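Side-chain contacts in proteasome protein (Corynebacterium glutamicum ATCC 13032, PDB 2P90), which is of unknown function but belongs to the PAC2 family, whose relatives include proteasome assembly chaperones, and forms a three-chain assembly: residues V75-I78 against T84-D87; G109-L114 against G177-M182; V132-C137 against T160-D165. All coordinates share one frame; numbering follows the deposited sequence.

Interaction 1. Residues V75-I78 against T84-D87; sequences VVVI and TSMD
V76 and M86 lie side by side on one face of a two-stranded antiparallel hairpin, pointing the same way. The thioether chain of M86 is extended and runs along V76. Its CG comes to 3.4 Å from CG1 of V76, and its sulfur follows the same methyl. V76 turns CG1 toward M86 because this methyl is anti to its own carbonyl carbon (chi1 -58°).

The other face carries V77 and S85, with T84 beside them. Both T84 and S85 are set against V77, a classic beta bulge. The V77 side chain crosses that of T84 obliquely, with CG1 3.8 Å from T84 OG1. The second methyl, CG2, meets S85 OG at 3.4 Å. So the branches of V77 are divided between two hydroxyl-bearing neighbours.

The backbone fixes this register. V77 N donates to S85 O at 2.8 Å. The carbonyl of V77 takes T84 N, also at 2.8 Å, and has weak, longer bonds from S85 N and T84 OG1. At the end of the ladder D87 N donates to V75 O in a nearly straight bond (170° at the hydrogen). D87 OD1 accepts from L89 N, two residues further on.

The 76-78 edge continues as an antiparallel ladder with a strand of the second subunit, and M86 packs on M182 of that subunit. The hairpin lies at the subunit interface, its centre about 26 Å from the chain centre. Its own closure rests mainly on backbone bonds, while its apolar V76-M86 face also serves the interface.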
loop_
_atom_site.group_PDB
_atom_site.type_symbol
_atom_site.label_atom_id
_atom_site.label_comp_id
_atom_site.label_asym_id
_atom_site.label_seq_id
_atom_site.Cartn_x
_atom_site.Cartn_y
_atom_site.Cartn_z
ATOM N N VAL B 75 -9.152 -10.976 -8.336
ATOM C CA VAL B 75 -8.847 -11.718 -9.553
ATOM C C VAL B 75 -10.000 -11.675 -10.565
ATOM O O VAL B 75 -11.178 -11.697 -10.179
ATOM C CB VAL B 75 -8.406 -13.167 -9.177
ATOM C CG1 VAL B 75 -8.149 -14.044 -10.428
ATOM C CG2 VAL B 75 -7.124 -13.074 -8.407
ATOM N N VAL B 76 -9.649 -11.567 -11.852
ATOM C CA VAL B 76 -10.637 -11.541 -12.918
ATOM C C VAL B 76 -10.374 -12.695 -13.845
ATOM O O VAL B 76 -9.214 -13.057 -14.108
ATOM C CB VAL B 76 -10.649 -10.196 -13.730
ATOM C CG1 VAL B 76 -10.910 -9.009 -12.842
ATOM C CG2 VAL B 76 -9.357 -9.987 -14.370
ATOM N N VAL B 77 -11.451 -13.300 -14.327
ATOM C CA VAL B 77 -11.310 -14.374 -15.297
ATOM C C VAL B 77 -11.653 -13.861 -16.689
ATOM O O VAL B 77 -12.651 -13.173 -16.885
ATOM C CB VAL B 77 -12.132 -15.715 -14.920
ATOM C CG1 VAL B 77 -11.883 -16.840 -15.953
ATOM C CG2 VAL B 77 -11.795 -16.196 -13.477
ATOM N N ILE B 78 -10.791 -14.203 -17.640
ATOM C CA ILE B 78 -11.055 -13.958 -19.047
ATOM C C ILE B 78 -11.126 -15.288 -19.803
ATOM O O ILE B 78 -10.141 -16.017 -19.899
ATOM C CB ILE B 78 -10.031 -12.944 -19.702
ATOM C CG1 ILE B 78 -10.266 -11.521 -19.169
ATOM C CG2 ILE B 78 -10.192 -12.902 -21.229
ATOM C CD1 ILE B 78 -9.002 -10.692 -19.074
ATOM N N THR B 84 -15.278 -12.681 -17.859
ATOM C CA THR B 84 -16.437 -13.453 -17.405
ATOM C C THR B 84 -16.704 -13.243 -15.925
ATOM O O THR B 84 -17.857 -13.221 -15.515
ATOM C CB THR B 84 -16.340 -14.960 -17.776
ATOM O OG1 THR B 84 -15.192 -15.543 -17.153
ATOM C CG2 THR B 84 -16.212 -15.125 -19.290
ATOM N N SER B 85 -15.657 -13.058 -15.122
ATOM C CA SER B 85 -15.868 -12.779 -13.700
ATOM C C SER B 85 -14.795 -11.937 -13.067
ATOM O O SER B 85 -13.688 -11.847 -13.575
ATOM C CB SER B 85 -16.037 -14.073 -12.883
ATOM O OG SER B 85 -14.828 -14.783 -12.824
ATOM N N MET B 86 -15.157 -11.338 -11.939
ATOM C CA MET B 86 -14.237 -10.610 -11.071
ATOM C C MET B 86 -14.614 -10.973 -9.650
ATOM O O MET B 86 -15.760 -10.816 -9.268
ATOM C CB MET B 86 -14.357 -9.082 -11.257
ATOM C CG MET B 86 -13.272 -8.241 -10.510
ATOM S SD MET B 86 -12.997 -6.544 -11.204
ATOM C CE MET B 86 -11.681 -5.993 -10.174
ATOM N N ASP B 87 -13.639 -11.453 -8.892
ATOM C CA ASP B 87 -13.779 -11.721 -7.457
ATOM C C ASP B 87 -14.313 -10.469 -6.728
ATOM O O ASP B 87 -13.657 -9.409 -6.724
ATOM C CB ASP B 87 -12.405 -12.116 -6.926
ATOM C CG ASP B 87 -12.379 -12.392 -5.414
ATOM O OD1 ASP B 87 -13.406 -12.327 -4.710
ATOM O OD2 ASP B 87 -11.269 -12.698 -4.934
#

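Interaction 2. Residues G109-L114 against G177-M182; sequences GPEPDL and GSASLM
E111 OE2 is gripped from several directions. Across the contact, A179 N donates to it at 3.0 Å. The bond is fairly straight, 166° at the hydrogen, and uses the anti lone pair of the oxygen, away from OE1. Water 1 donates to the same oxygen at 2.8 Å and accepts from S180 N at 2.7 Å. Two successive backbone amides of the helix start thus reach one carboxylate oxygen, the first directly and the second through water.

R73 of the third subunit makes a salt bridge to OE2, and R70 of that subunit makes one to OE1. The charges from the neighbouring chain and the amides at the helix start would both be expected to stabilise the ionised carboxylate.

The E111 chain is extended, with CG anti to the backbone N (chi1 169°). This carries the acid from the loop after strand 103-108 to the first turn of helix 179-189. A carboxylate from a loop at the end of a sheet strand thus meets the amides at the N-terminus of a helix that packs on the sheet. S178 occupies the N-cap position of that helix. Its CB lies 3.1 Å from E111 OE2. S178 OG and S180 OG share a hydrogen bond of 3.0 Å. S180 OG also bonds to the Y139 hydroxyl.

The apolar part of the contact is small. A179 CB points toward the loop and lies 3.9 Å from E111 CG. P112 approaches the same methyl with its ring CD, at 4.2 Å. W116 of helix 116-129 touches both E111 and A179, while F119 of that helix packs on P112.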
loop_
_atom_site.group_PDB
_atom_site.type_symbol
_atom_site.label_atom_id
_atom_site.label_comp_id
_atom_site.label_asym_id
_atom_site.label_seq_id
_atom_site.Cartn_x
_atom_site.Cartn_y
_atom_site.Cartn_z
ATOM N N GLY B 109 -13.830 -12.456 5.082
ATOM C CA GLY B 109 -13.498 -11.764 3.837
ATOM C C GLY B 109 -12.170 -11.081 4.106
ATOM O O GLY B 109 -11.517 -11.432 5.076
ATOM N N PRO B 110 -11.760 -10.121 3.250
ATOM C CA PRO B 110 -10.439 -9.479 3.431
ATOM C C PRO B 110 -10.331 -8.596 4.680
ATOM O O PRO B 110 -11.276 -7.824 4.971
ATOM C CB PRO B 110 -10.344 -8.580 2.198
ATOM C CG PRO B 110 -11.798 -8.301 1.831
ATOM C CD PRO B 110 -12.447 -9.605 2.046
ATOM N N GLU B 111 -9.204 -8.687 5.396
ATOM C CA GLU B 111 -8.907 -7.684 6.424
ATOM C C GLU B 111 -8.932 -6.310 5.729
ATOM O O GLU B 111 -8.236 -6.145 4.739
ATOM C CB GLU B 111 -7.510 -7.913 7.027
ATOM C CG GLU B 111 -7.028 -6.760 7.891
ATOM C CD GLU B 111 -5.632 -6.932 8.456
ATOM O OE1 GLU B 111 -4.688 -7.295 7.702
ATOM O OE2 GLU B 111 -5.480 -6.673 9.678
ATOM N N PRO B 112 -9.719 -5.319 6.223
ATOM C CA PRO B 112 -9.644 -3.959 5.588
ATOM C C PRO B 112 -8.244 -3.353 5.541
ATOM O O PRO B 112 -7.489 -3.504 6.511
ATOM C CB PRO B 112 -10.529 -3.100 6.505
ATOM C CG PRO B 112 -11.559 -4.114 7.034
ATOM C CD PRO B 112 -10.740 -5.378 7.291
ATOM N N ASP B 113 -7.900 -2.669 4.445
ATOM C CA ASP B 113 -6.665 -1.868 4.406
ATOM C C ASP B 113 -6.880 -0.534 5.175
ATOM O O ASP B 113 -5.946 0.009 5.764
ATOM C CB ASP B 113 -6.252 -1.526 2.972
ATOM C CG ASP B 113 -5.930 -2.718 2.135
ATOM O OD1 ASP B 113 -4.787 -3.260 2.227
ATOM O OD2 ASP B 113 -6.791 -3.086 1.302
ATOM N N LEU B 114 -8.125 -0.032 5.164
ATOM C CA LEU B 114 -8.431 1.328 5.590
ATOM C C LEU B 114 -9.472 1.383 6.710
ATOM O O LEU B 114 -10.255 0.431 6.916
ATOM C CB LEU B 114 -8.949 2.141 4.372
ATOM C CG LEU B 114 -8.235 1.966 2.999
ATOM C CD1 LEU B 114 -8.973 2.667 1.903
ATOM C CD2 LEU B 114 -6.743 2.404 3.013
ATOM N N GLY B 177 0.114 -4.594 14.302
ATOM C CA GLY B 177 -1.303 -4.447 14.487
ATOM C C GLY B 177 -2.136 -5.009 13.357
ATOM O O GLY B 177 -1.658 -5.175 12.216
ATOM N N SER B 178 -3.382 -5.337 13.698
ATOM C CA SER B 178 -4.341 -5.740 12.702
ATOM C C SER B 178 -5.728 -5.206 13.031
ATOM O O SER B 178 -5.971 -4.696 14.116
ATOM C CB SER B 178 -4.348 -7.251 12.533
ATOM O OG SER B 178 -5.127 -7.868 13.526
ATOM N N ALA B 179 -6.620 -5.280 12.057
ATOM C CA ALA B 179 -7.962 -4.810 12.231
ATOM C C ALA B 179 -8.666 -5.645 13.274
ATOM O O ALA B 179 -9.430 -5.107 14.083
ATOM C CB ALA B 179 -8.716 -4.873 10.903
ATOM N N SER B 180 -8.422 -6.956 13.273
ATOM C CA SER B 180 -9.033 -7.803 14.296
ATOM C C SER B 180 -8.514 -7.549 15.736
ATOM O O SER B 180 -9.300 -7.637 16.676
ATOM C CB SER B 180 -8.915 -9.271 13.930
ATOM O OG SER B 180 -7.554 -9.634 13.845
ATOM N N LEU B 181 -7.212 -7.269 15.893
ATOM C CA LEU B 181 -6.634 -6.923 17.202
ATOM C C LEU B 181 -7.223 -5.612 17.741
ATOM O O LEU B 181 -7.600 -5.531 18.921
ATOM C CB LEU B 181 -5.111 -6.849 17.141
ATOM C CG LEU B 181 -4.431 -8.226 17.038
ATOM C CD1 LEU B 181 -3.030 -8.121 16.535
ATOM C CD2 LEU B 181 -4.458 -8.969 18.394
ATOM N N MET B 182 -7.377 -4.618 16.862
ATOM C CA MET B 182 -8.062 -3.371 17.225
ATOM C C MET B 182 -9.487 -3.694 17.687
ATOM O O MET B 182 -9.979 -3.119 18.660
ATOM C CB MET B 182 -8.095 -2.359 16.047
ATOM C CG MET B 182 -8.685 -0.983 16.460
ATOM S SD MET B 182 -8.719 0.426 15.308
ATOM C CE MET B 182 -6.977 0.756 15.179
HETATM O O HOH W 1 -7.270 -8.263 11.157
#

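Interaction 3. Residues V132-C137 against T160-D165; sequences VENTIC and TDRLKD
E133 and R162 form a salt bridge between the chain leading into strand 134-143, an interior strand of the mixed sheet, and a short 3-10 turn at 160-162. This turn follows strand 153-157, at one edge of the sheet.

The ionic part joins two side chains that approach from opposite directions. The E133 chain is bent at chi2 (84°), which folds its acid toward R162. The R162 chain is extended from CG to NE. Carboxylate and guanidinium are nearly coplanar, 15° apart, with the E133 carboxylate carbon at the guanidinium edge. A weak hydrogen bond runs from R162 NH2 to E133 OE2, 3.3 Å long. The modelled approach of E133 OE1 to R162 NH1 is too close to be trusted, so the fine detail of this pairing is doubtful.

The packing part belongs to N134. It slides past R162 in the opposite direction and lies over one face of the guanidinium, toward its rim. N134 CB is modelled 3.7 Å from R162 NH1, an atom whose place is unsure. The amide and guanidinium planes are 33° apart, so they are not a parallel stack.

The remaining polar links involve the N134 amide. Its ND2 donates to S159 OG, just before the 3-10 turn. Water 2 accepts a weak and doubtful bond from R162 NH1. The same water donates to N134 OD1 at 3.0 Å.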
loop_
_atom_site.group_PDB
_atom_site.type_symbol
_atom_site.label_atom_id
_atom_site.label_comp_id
_atom_site.label_asym_id
_atom_site.label_seq_id
_atom_site.Cartn_x
_atom_site.Cartn_y
_atom_site.Cartn_z
ATOM N N VAL B 132 -24.836 -10.797 20.179
ATOM C CA VAL B 132 -23.689 -11.730 20.224
ATOM C C VAL B 132 -23.188 -11.752 21.655
ATOM O O VAL B 132 -23.117 -10.696 22.299
ATOM C CB VAL B 132 -22.551 -11.260 19.240
ATOM C CG1 VAL B 132 -21.201 -11.982 19.463
ATOM C CG2 VAL B 132 -23.009 -11.418 17.832
ATOM N N GLU B 133 -22.806 -12.930 22.134
ATOM C CA GLU B 133 -22.347 -13.078 23.517
ATOM C C GLU B 133 -20.849 -13.331 23.671
ATOM O O GLU B 133 -20.314 -13.180 24.753
ATOM C CB GLU B 133 -23.199 -14.123 24.275
ATOM C CG GLU B 133 -22.676 -15.562 24.234
ATOM C CD GLU B 133 -21.599 -15.862 25.309
ATOM O OE1 GLU B 133 -20.693 -16.691 24.992
ATOM O OE2 GLU B 133 -21.654 -15.269 26.438
ATOM N N ASN B 134 -20.171 -13.695 22.587
ATOM C CA ASN B 134 -18.715 -13.897 22.601
ATOM C C ASN B 134 -18.135 -13.775 21.187
ATOM O O ASN B 134 -18.725 -14.228 20.203
ATOM C CB ASN B 134 -18.328 -15.266 23.209
ATOM C CG ASN B 134 -16.810 -15.455 23.366
ATOM O OD1 ASN B 134 -16.282 -16.511 23.056
ATOM N ND2 ASN B 134 -16.120 -14.452 23.856
ATOM N N THR B 135 -16.955 -13.196 21.096
ATOM C CA THR B 135 -16.319 -13.037 19.789
ATOM C C THR B 135 -14.966 -13.740 19.749
ATOM O O THR B 135 -14.147 -13.572 20.640
ATOM C CB THR B 135 -16.170 -11.521 19.371
ATOM O OG1 THR B 135 -17.469 -10.920 19.310
ATOM C CG2 THR B 135 -15.454 -11.390 18.004
ATOM N N ILE B 136 -14.773 -14.495 18.677
ATOM C CA ILE B 136 -13.548 -15.217 18.447
ATOM C C ILE B 136 -12.897 -14.861 17.114
ATOM O O ILE B 136 -13.453 -15.164 16.069
ATOM C CB ILE B 136 -13.765 -16.760 18.451
ATOM C CG1 ILE B 136 -14.542 -17.207 19.709
ATOM C CG2 ILE B 136 -12.384 -17.462 18.282
ATOM C CD1 ILE B 136 -14.710 -18.747 19.842
ATOM N N CYS B 137 -11.701 -14.280 17.193
ATOM C CA CYS B 137 -10.872 -13.951 16.047
ATOM C C CYS B 137 -9.819 -15.006 15.753
ATOM O O CYS B 137 -9.182 -15.518 16.657
ATOM C CB CYS B 137 -10.186 -12.621 16.291
ATOM S SG CYS B 137 -11.340 -11.243 16.522
ATOM N N THR B 160 -11.183 -16.998 27.116
ATOM C CA THR B 160 -10.256 -18.046 26.735
ATOM C C THR B 160 -10.527 -19.359 27.502
ATOM O O THR B 160 -10.213 -20.454 27.022
ATOM C CB THR B 160 -8.804 -17.569 26.976
ATOM O OG1 THR B 160 -7.901 -18.656 26.766
ATOM C CG2 THR B 160 -8.608 -17.061 28.423
ATOM N N ASP B 161 -11.113 -19.222 28.692
ATOM C CA ASP B 161 -11.506 -20.329 29.565
ATOM C C ASP B 161 -12.338 -21.371 28.836
ATOM O O ASP B 161 -12.263 -22.539 29.154
ATOM C CB ASP B 161 -12.291 -19.769 30.760
ATOM C CG ASP B 161 -13.033 -18.458 30.411
ATOM O OD1 ASP B 161 -12.454 -17.350 30.606
ATOM O OD2 ASP B 161 -14.184 -18.535 29.908
ATOM N N ARG B 162 -13.111 -20.947 27.841
ATOM C CA ARG B 162 -13.999 -21.841 27.093
ATOM C C ARG B 162 -13.263 -22.767 26.128
ATOM O O ARG B 162 -13.887 -23.614 25.488
ATOM C CB ARG B 162 -15.045 -21.034 26.318
ATOM C CG ARG B 162 -15.581 -19.852 27.076
ATOM C CD ARG B 162 -16.598 -19.124 26.258
ATOM N NE ARG B 162 -17.172 -18.021 27.012
ATOM C CZ ARG B 162 -18.323 -17.449 26.707
ATOM N NH1 ARG B 162 -19.018 -17.883 25.664
ATOM N NH2 ARG B 162 -18.784 -16.445 27.438
ATOM N N LEU B 163 -11.951 -22.596 26.011
ATOM C CA LEU B 163 -11.150 -23.493 25.189
ATOM C C LEU B 163 -10.271 -24.416 26.030
ATOM O O LEU B 163 -9.235 -24.001 26.552
ATOM C CB LEU B 163 -10.305 -22.727 24.171
ATOM C CG LEU B 163 -9.636 -23.674 23.174
ATOM C CD1 LEU B 163 -10.694 -24.317 22.304
ATOM C CD2 LEU B 163 -8.566 -22.992 22.361
ATOM N N LYS B 164 -10.700 -25.678 26.116
ATOM C CA LYS B 164 -10.085 -26.721 26.939
ATOM C C LYS B 164 -8.637 -27.027 26.524
ATOM O O LYS B 164 -7.717 -26.956 27.338
ATOM C CB LYS B 164 -10.957 -27.985 26.862
ATOM C CG LYS B 164 -10.739 -29.028 27.951
ATOM C CD LYS B 164 -11.594 -28.754 29.209
ATOM C CE LYS B 164 -11.782 -30.027 30.059
ATOM N NZ LYS B 164 -10.483 -30.656 30.439
ATOM N N ASP B 165 -8.436 -27.362 25.256
ATOM C CA ASP B 165 -7.097 -27.653 24.772
ATOM C C ASP B 165 -6.452 -26.449 24.084
ATOM O O ASP B 165 -6.873 -26.021 23.003
ATOM C CB ASP B 165 -7.103 -28.863 23.843
ATOM C CG ASP B 165 -5.716 -29.207 23.333
ATOM O OD1 ASP B 165 -4.746 -29.149 24.130
ATOM O OD2 ASP B 165 -5.596 -29.524 22.131
HETATM O O HOH W 2 -18.291 -18.717 22.684
#

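How the interactions relate
Interaction 1 is a surface contact, centred about 26 Å from the chain centre. Interaction 2 is buried and interaction 3 partly buried, each centred about 13 Å from it. Interaction 1 closes a local hairpin through backbone bonds. The other two join distant parts of the chain, through a carboxylate at a helix start and through an acid-arginine pair. Interaction 3 is nested within the loop closed by interaction 2. The two touch where helix 179-189 packs on strand 134-143, with S180 CB 4.1 Å from C137 SG. The hairpin shares no element with either within the chain. Interactions 1 and 2 border other subunits, and M86 and M182 meet between chains. No other chain touches interaction 3.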